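Local structure of 2,3-bisphosphoglycerate-independent phosphoglycerate mutase (Pyrococcus horikoshii, 2ZKT) at residues Thr304-Lys316 with Asp346-Gly358. The protein probably interconverts 2-phosphoglycerate and 3-phosphoglycerate in glycolysis, as a metal-dependent, cofactor-independent mutase of the alkaline phosphatase superfamily. Residues are numbered along the deposited sequence; the frame is centred on the assembly and turned at random.
Sequences TDAAGHDNKPKLK and DHSTPCEVMNHSG. With ZN (zinc ion), chain H; ZN (zinc ion), chain G.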
ATOM      1  N   THR B 304      -0.675  -1.260 -14.377  1.00 54.04           N
ATOM      2  CA  THR B 304       0.418  -0.687 -13.591  1.00 53.96           C
ATOM      3  C   THR B 304       1.415   0.008 -14.522  1.00 54.15           C
ATOM      4  O   THR B 304       2.002   1.039 -14.175  1.00 54.16           O
ATOM      5  CB  THR B 304       1.179  -1.760 -12.788  1.00 53.80           C
ATOM      6  OG1 THR B 304       1.328  -2.942 -13.590  1.00 55.86           O
ATOM      7  CG2 THR B 304       0.435  -2.093 -11.497  1.00 55.00           C
ATOM      8  N   ASP B 305       1.587  -0.546 -15.723  1.00 52.98           N
ATOM      9  CA  ASP B 305       2.531   0.024 -16.678  1.00 52.89           C
ATOM     10  C   ASP B 305       2.097   1.364 -17.271  1.00 51.82           C
ATOM     11  O   ASP B 305       2.947   2.208 -17.602  1.00 51.13           O
ATOM     12  CB  ASP B 305       2.803  -0.971 -17.805  1.00 53.88           C
ATOM     13  CG  ASP B 305       3.829  -0.456 -18.799  1.00 57.99           C
ATOM     14  OD1 ASP B 305       4.985  -0.178 -18.387  1.00 54.31           O
ATOM     15  OD2 ASP B 305       3.471  -0.327 -19.996  1.00 63.20           O
ATOM     16  N   ALA B 306       0.783   1.570 -17.407  1.00 52.05           N
ATOM     17  CA  ALA B 306       0.279   2.830 -17.965  1.00 51.27           C
ATOM     18  C   ALA B 306       0.529   3.998 -17.002  1.00 51.73           C
ATOM     19  O   ALA B 306       0.925   5.092 -17.422  1.00 50.59           O
ATOM     20  CB  ALA B 306      -1.205   2.715 -18.273  1.00 51.43           C
ATOM     21  N   ALA B 307       0.305   3.764 -15.708  1.00 50.58           N
ATOM     22  CA  ALA B 307       0.507   4.820 -14.716  1.00 51.09           C
ATOM     23  C   ALA B 307       1.965   5.279 -14.746  1.00 51.67           C
ATOM     24  O   ALA B 307       2.261   6.468 -14.553  1.00 51.80           O
ATOM     25  CB  ALA B 307       0.137   4.317 -13.333  1.00 50.89           C
ATOM     26  N   GLY B 308       2.868   4.322 -15.002  1.00 50.89           N
ATOM     27  CA  GLY B 308       4.293   4.633 -15.069  1.00 50.28           C
ATOM     28  C   GLY B 308       4.597   5.483 -16.293  1.00 50.36           C
ATOM     29  O   GLY B 308       5.361   6.444 -16.223  1.00 49.19           O
ATOM     30  N   HIS B 309       4.000   5.127 -17.428  1.00 52.09           N
ATOM     31  CA  HIS B 309       4.216   5.884 -18.655  1.00 54.15           C
ATOM     32  C   HIS B 309       3.686   7.316 -18.502  1.00 54.96           C
ATOM     33  O   HIS B 309       4.249   8.251 -19.077  1.00 55.93           O
ATOM     34  CB  HIS B 309       3.522   5.194 -19.835  1.00 54.60           C
ATOM     35  CG  HIS B 309       4.377   4.172 -20.530  1.00 57.26           C
ATOM     36  ND1 HIS B 309       5.488   4.514 -21.279  1.00 60.51           N
ATOM     37  CD2 HIS B 309       4.281   2.819 -20.590  1.00 56.91           C
ATOM     38  CE1 HIS B 309       6.042   3.414 -21.771  1.00 62.39           C
ATOM     39  NE2 HIS B 309       5.329   2.371 -21.367  1.00 61.37           N
ATOM     40  N   ASP B 310       2.617   7.487 -17.717  1.00 55.94           N
ATOM     41  CA  ASP B 310       2.033   8.819 -17.512  1.00 58.29           C
ATOM     42  C   ASP B 310       2.548   9.620 -16.300  1.00 57.43           C
ATOM     43  O   ASP B 310       2.041  10.709 -16.020  1.00 56.99           O
ATOM     44  CB  ASP B 310       0.505   8.716 -17.434  1.00 59.50           C
ATOM     45  CG  ASP B 310      -0.109   8.249 -18.738  1.00 65.30           C
ATOM     46  OD1 ASP B 310       0.199   8.855 -19.791  1.00 71.12           O
ATOM     47  OD2 ASP B 310      -0.904   7.278 -18.710  1.00 71.75           O
ATOM     48  N   ASN B 311       3.546   9.087 -15.590  1.00 57.44           N
ATOM     49  CA  ASN B 311       4.126   9.769 -14.424  1.00 57.19           C
ATOM     50  C   ASN B 311       3.086  10.056 -13.332  1.00 57.32           C
ATOM     51  O   ASN B 311       2.922  11.203 -12.888  1.00 56.68           O
ATOM     52  CB  ASN B 311       4.780  11.087 -14.855  1.00 58.10           C
ATOM     53  CG  ASN B 311       5.709  11.650 -13.794  1.00 61.25           C
ATOM     54  OD1 ASN B 311       6.725  12.273 -14.104  1.00 68.08           O
ATOM     55  ND2 ASN B 311       5.366  11.423 -12.530  1.00 63.63           N
ATOM     56  N   LYS B 312       2.394   9.001 -12.899  1.00 56.50           N
ATOM     57  CA  LYS B 312       1.367   9.105 -11.863  1.00 55.87           C
ATOM     58  C   LYS B 312       1.652   8.058 -10.770  1.00 53.42           C
ATOM     59  O   LYS B 312       1.025   6.985 -10.728  1.00 51.06           O
ATOM     60  CB  LYS B 312      -0.013   8.874 -12.496  1.00 56.33           C
ATOM     61  CG  LYS B 312      -0.346   9.891 -13.589  1.00 58.65           C
ATOM     62  CD  LYS B 312      -1.671   9.594 -14.286  1.00 60.75           C
ATOM     63  CE  LYS B 312      -1.602   8.307 -15.107  1.00 68.29           C
ATOM     64  NZ  LYS B 312      -2.801   8.116 -15.987  1.00 71.34           N
ATOM     65  N   PRO B 313       2.614   8.367  -9.872  1.00 52.45           N
ATOM     66  CA  PRO B 313       3.070   7.535  -8.745  1.00 51.51           C
ATOM     67  C   PRO B 313       1.962   7.004  -7.837  1.00 50.36           C
ATOM     68  O   PRO B 313       1.920   5.808  -7.521  1.00 48.38           O
ATOM     69  CB  PRO B 313       4.021   8.472  -7.986  1.00 51.83           C
ATOM     70  CG  PRO B 313       4.589   9.306  -9.071  1.00 52.65           C
ATOM     71  CD  PRO B 313       3.365   9.639  -9.901  1.00 52.23           C
ATOM     72  N   LYS B 314       1.081   7.906  -7.410  1.00 49.47           N
ATOM     73  CA  LYS B 314      -0.027   7.540  -6.526  1.00 50.19           C
ATOM     74  C   LYS B 314      -0.953   6.564  -7.255  1.00 48.85           C
ATOM     75  O   LYS B 314      -1.347   5.528  -6.708  1.00 49.21           O
ATOM     76  CB  LYS B 314      -0.807   8.798  -6.127  1.00 52.02           C
ATOM     77  CG  LYS B 314       0.011   9.863  -5.396  1.00 55.27           C
ATOM     78  CD  LYS B 314      -0.147   9.750  -3.883  1.00 63.63           C
ATOM     79  CE  LYS B 314       0.399  10.989  -3.177  1.00 66.71           C
ATOM     80  NZ  LYS B 314       0.173  10.928  -1.703  1.00 69.41           N
ATOM     81  N   LEU B 315      -1.304   6.905  -8.496  1.00 48.50           N
ATOM     82  CA  LEU B 315      -2.181   6.053  -9.291  1.00 48.12           C
ATOM     83  C   LEU B 315      -1.557   4.670  -9.452  1.00 48.00           C
ATOM     84  O   LEU B 315      -2.238   3.650  -9.266  1.00 47.71           O
ATOM     85  CB  LEU B 315      -2.422   6.672 -10.677  1.00 47.54           C
ATOM     86  CG  LEU B 315      -3.230   5.793 -11.646  1.00 47.51           C
ATOM     87  CD1 LEU B 315      -4.553   5.399 -10.987  1.00 49.55           C
ATOM     88  CD2 LEU B 315      -3.478   6.541 -12.957  1.00 48.63           C
ATOM     89  N   LYS B 316      -0.265   4.635  -9.797  1.00 47.16           N
ATOM     90  CA  LYS B 316       0.437   3.362  -9.977  1.00 47.57           C
ATOM     91  C   LYS B 316       0.380   2.571  -8.670  1.00 46.95           C
ATOM     92  O   LYS B 316       0.082   1.376  -8.673  1.00 46.25           O
ATOM     93  CB  LYS B 316       1.897   3.597 -10.399  1.00 46.69           C
ATOM     94  CG  LYS B 316       2.698   2.315 -10.637  1.00 47.95           C
ATOM     95  CD  LYS B 316       4.071   2.643 -11.247  1.00 47.93           C
ATOM     96  CE  LYS B 316       4.927   1.393 -11.436  1.00 47.09           C
ATOM     97  NZ  LYS B 316       6.196   1.702 -12.153  1.00 43.80           N
ATOM     98  N   ASP B 346       7.682  -7.686 -15.887  1.00 43.99           N
ATOM     99  CA  ASP B 346       8.491  -7.964 -17.070  1.00 45.53           C
ATOM    100  C   ASP B 346       9.590  -6.906 -17.258  1.00 43.97           C
ATOM    101  O   ASP B 346      10.535  -7.075 -18.021  1.00 46.59           O
ATOM    102  CB  ASP B 346       7.569  -8.007 -18.295  1.00 46.35           C
ATOM    103  CG  ASP B 346       6.780  -6.707 -18.392  1.00 51.94           C
ATOM    104  OD1 ASP B 346       6.382  -6.199 -17.339  1.00 54.05           O
ATOM    105  OD2 ASP B 346       6.560  -6.229 -19.504  1.00 64.62           O
ATOM    106  N   HIS B 347       9.419  -5.767 -16.545  1.00 44.21           N
ATOM    107  CA  HIS B 347      10.432  -4.715 -16.600  1.00 44.50           C
ATOM    108  C   HIS B 347      10.071  -3.526 -15.691  1.00 44.55           C
ATOM    109  O   HIS B 347       9.000  -3.461 -15.096  1.00 42.72           O
ATOM    110  CB  HIS B 347      10.572  -4.252 -18.057  1.00 44.76           C
ATOM    111  CG  HIS B 347       9.277  -3.632 -18.523  1.00 49.27           C
ATOM    112  ND1 HIS B 347       8.829  -2.429 -18.083  1.00 53.49           N
ATOM    113  CD2 HIS B 347       8.368  -4.129 -19.466  1.00 51.99           C
ATOM    114  CE1 HIS B 347       7.679  -2.204 -18.750  1.00 51.69           C
ATOM    115  NE2 HIS B 347       7.377  -3.207 -19.584  1.00 58.05           N
ATOM    116  N   SER B 348      11.033  -2.588 -15.559  1.00 43.98           N
ATOM    117  CA  SER B 348      10.770  -1.367 -14.792  1.00 43.15           C
ATOM    118  C   SER B 348      10.226  -0.250 -15.687  1.00 43.47           C
ATOM    119  O   SER B 348      10.621  -0.091 -16.838  1.00 44.26           O
ATOM    120  CB  SER B 348      12.084  -0.909 -14.154  1.00 44.36           C
ATOM    121  OG  SER B 348      12.365  -1.754 -13.032  1.00 43.81           O
ATOM    122  N   THR B 349       9.301   0.541 -15.142  1.00 42.01           N
ATOM    123  CA  THR B 349       8.759   1.692 -15.858  1.00 42.09           C
ATOM    124  C   THR B 349       8.619   2.800 -14.839  1.00 41.46           C
ATOM    125  O   THR B 349       7.526   3.068 -14.346  1.00 41.37           O
ATOM    126  CB  THR B 349       7.380   1.409 -16.481  1.00 41.60           C
ATOM    127  OG1 THR B 349       7.497   0.329 -17.422  1.00 41.67           O
ATOM    128  CG2 THR B 349       6.871   2.659 -17.227  1.00 38.04           C
ATOM    129  N   PRO B 350       9.740   3.448 -14.494  1.00 41.47           N
ATOM    130  CA  PRO B 350       9.776   4.548 -13.511  1.00 43.22           C
ATOM    131  C   PRO B 350       8.881   5.712 -13.941  1.00 45.19           C
ATOM    132  O   PRO B 350       8.843   6.071 -15.123  1.00 45.24           O
ATOM    133  CB  PRO B 350      11.259   4.954 -13.493  1.00 43.18           C
ATOM    134  CG  PRO B 350      11.988   3.745 -14.019  1.00 40.89           C
ATOM    135  CD  PRO B 350      11.071   3.234 -15.098  1.00 40.82           C
ATOM    136  N   CYS B 351       8.158   6.294 -12.988  1.00 47.33           N
ATOM    137  CA  CYS B 351       7.293   7.428 -13.293  1.00 49.29           C
ATOM    138  C   CYS B 351       8.153   8.615 -13.763  1.00 51.39           C
ATOM    139  O   CYS B 351       7.772   9.337 -14.689  1.00 52.93           O
ATOM    140  CB  CYS B 351       6.473   7.807 -12.051  1.00 48.89           C
ATOM    141  SG  CYS B 351       5.183   6.587 -11.620  1.00 56.31           S
ATOM    142  N   GLU B 352       9.322   8.799 -13.147  1.00 52.97           N
ATOM    143  CA  GLU B 352      10.211   9.899 -13.530  1.00 54.98           C
ATOM    144  C   GLU B 352      10.792   9.718 -14.943  1.00 54.10           C
ATOM    145  O   GLU B 352      11.320  10.671 -15.528  1.00 55.36           O
ATOM    146  CB  GLU B 352      11.376  10.051 -12.533  1.00 55.11           C
ATOM    147  CG  GLU B 352      12.481   8.992 -12.668  1.00 57.16           C
ATOM    148  CD  GLU B 352      13.785   9.392 -11.971  1.00 57.52           C
ATOM    149  OE1 GLU B 352      13.763   9.657 -10.740  1.00 61.70           O
ATOM    150  OE2 GLU B 352      14.834   9.437 -12.657  1.00 59.43           O
ATOM    151  N   VAL B 353      10.712   8.501 -15.482  1.00 53.59           N
ATOM    152  CA  VAL B 353      11.247   8.234 -16.826  1.00 51.87           C
ATOM    153  C   VAL B 353      10.135   8.221 -17.885  1.00 52.41           C
ATOM    154  O   VAL B 353      10.380   8.534 -19.052  1.00 52.51           O
ATOM    155  CB  VAL B 353      12.012   6.874 -16.872  1.00 51.78           C
ATOM    156  CG1 VAL B 353      12.630   6.649 -18.265  1.00 44.82           C
ATOM    157  CG2 VAL B 353      13.096   6.854 -15.810  1.00 48.19           C
ATOM    158  N   MET B 354       8.918   7.859 -17.466  1.00 52.30           N
ATOM    159  CA  MET B 354       7.756   7.810 -18.361  1.00 54.56           C
ATOM    160  C   MET B 354       7.940   6.834 -19.528  1.00 53.69           C
ATOM    161  O   MET B 354       7.385   7.019 -20.621  1.00 53.64           O
ATOM    162  CB  MET B 354       7.442   9.223 -18.899  1.00 53.44           C
ATOM    163  CG  MET B 354       6.936  10.189 -17.820  1.00 52.60           C
ATOM    164  SD  MET B 354       6.545  11.860 -18.427  1.00 60.85           S
ATOM    165  CE  MET B 354       4.880  11.590 -19.144  1.00 54.83           C
ATOM    166  N   ASN B 355       8.725   5.786 -19.277  1.00 53.72           N
ATOM    167  CA  ASN B 355       8.996   4.754 -20.269  1.00 53.84           C
ATOM    168  C   ASN B 355       9.804   3.661 -19.576  1.00 52.17           C
ATOM    169  O   ASN B 355      10.249   3.841 -18.443  1.00 53.20           O
ATOM    170  CB  ASN B 355       9.798   5.326 -21.443  1.00 55.56           C
ATOM    171  CG  ASN B 355       9.468   4.636 -22.759  1.00 60.18           C
ATOM    172  OD1 ASN B 355       9.479   3.397 -22.859  1.00 59.78           O
ATOM    173  ND2 ASN B 355       9.174   5.437 -23.783  1.00 61.41           N
ATOM    174  N   HIS B 356       9.989   2.531 -20.256  1.00 50.21           N
ATOM    175  CA  HIS B 356      10.738   1.409 -19.696  1.00 46.40           C
ATOM    176  C   HIS B 356      12.174   1.811 -19.358  1.00 46.10           C
ATOM    177  O   HIS B 356      12.828   2.522 -20.127  1.00 46.72           O
ATOM    178  CB  HIS B 356      10.783   0.251 -20.698  1.00 45.34           C
ATOM    179  CG  HIS B 356       9.433  -0.255 -21.108  1.00 46.99           C
ATOM    180  ND1 HIS B 356       9.266  -1.405 -21.864  1.00 47.67           N
ATOM    181  CD2 HIS B 356       8.184   0.233 -20.881  1.00 44.70           C
ATOM    182  CE1 HIS B 356       7.973  -1.601 -22.086  1.00 37.44           C
ATOM    183  NE2 HIS B 356       7.297  -0.623 -21.499  1.00 44.77           N
ATOM    184  N   SER B 357      12.662   1.344 -18.209  1.00 44.32           N
ATOM    185  CA  SER B 357      14.033   1.626 -17.783  1.00 44.67           C
ATOM    186  C   SER B 357      14.760   0.286 -17.713  1.00 42.69           C
ATOM    187  O   SER B 357      14.152  -0.776 -17.894  1.00 43.18           O
ATOM    188  CB  SER B 357      14.058   2.258 -16.388  1.00 44.51           C
ATOM    189  OG  SER B 357      13.739   1.282 -15.398  1.00 51.81           O
ATOM    190  N   GLY B 358      16.062   0.347 -17.442  1.00 42.17           N
ATOM    191  CA  GLY B 358      16.862  -0.858 -17.334  1.00 40.37           C
ATOM    192  C   GLY B 358      16.985  -1.327 -15.888  1.00 40.12           C
ATOM    193  O   GLY B 358      17.615  -2.357 -15.621  1.00 39.10           O
TER
HETATM  194 ZN    ZN H 415       5.119  -0.019 -21.215  1.00 61.72          ZN
HETATM  195 ZN    ZN G 414       5.402  -4.449 -20.292  1.00 55.00          ZN
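Asp305 and His309, one turn apart on helix 303-309, meet His356 at a zinc ion, half of the two-metal site of the alkaline phosphatase superfamily. Asp305 OD2 binds this metal at 2.1 Å. The carboxylate reaches the loop because CG stands anti to the backbone N (chi1 -177°), and OD1 accepts the hydroxyl of Thr349, although OG1 is less surely placed. The rings of His309 and His356 meet rim to rim, planes 46° apart, both presenting NE2 to the metal, and His356 ND1 is hydrogen-bonded to Ala58 O. On its far side the His309 ring gives ND1-H to Met354 O (3.2 Å, 142° at the hydrogen); the oxygen is tilted from the ring plane, the nitrogen above the carbonyl plane. With NE2 on the zinc, this bond probably limits rotation of the ring. Thr349 CG2 lies over one face of this ring. The second zinc is bound by Asp346 and His347, with Asp13 and Ser60 completing the site; His347 CE1 sits over the centre of the His356 ring.

The Schellman turn at Asn311 packs on the loop: Asn311 CB rests 3.8 Å from Met354 CG. Asn311 OD1 and Cys351 O, both acceptors, come within 3.2 Å without bonding, while ND2 lies beside Cys351 CB. With an alanine here the carboxamide is gone, which would probably uncover Cys351 CB and O, opening a gap. Extended Lys316 makes a salt bridge to Asp17, a hydrogen bond to Gly14 O and a weak one to Thr349 O. Cys351 SG nestles against Pro313, 3.8 Å from its CG.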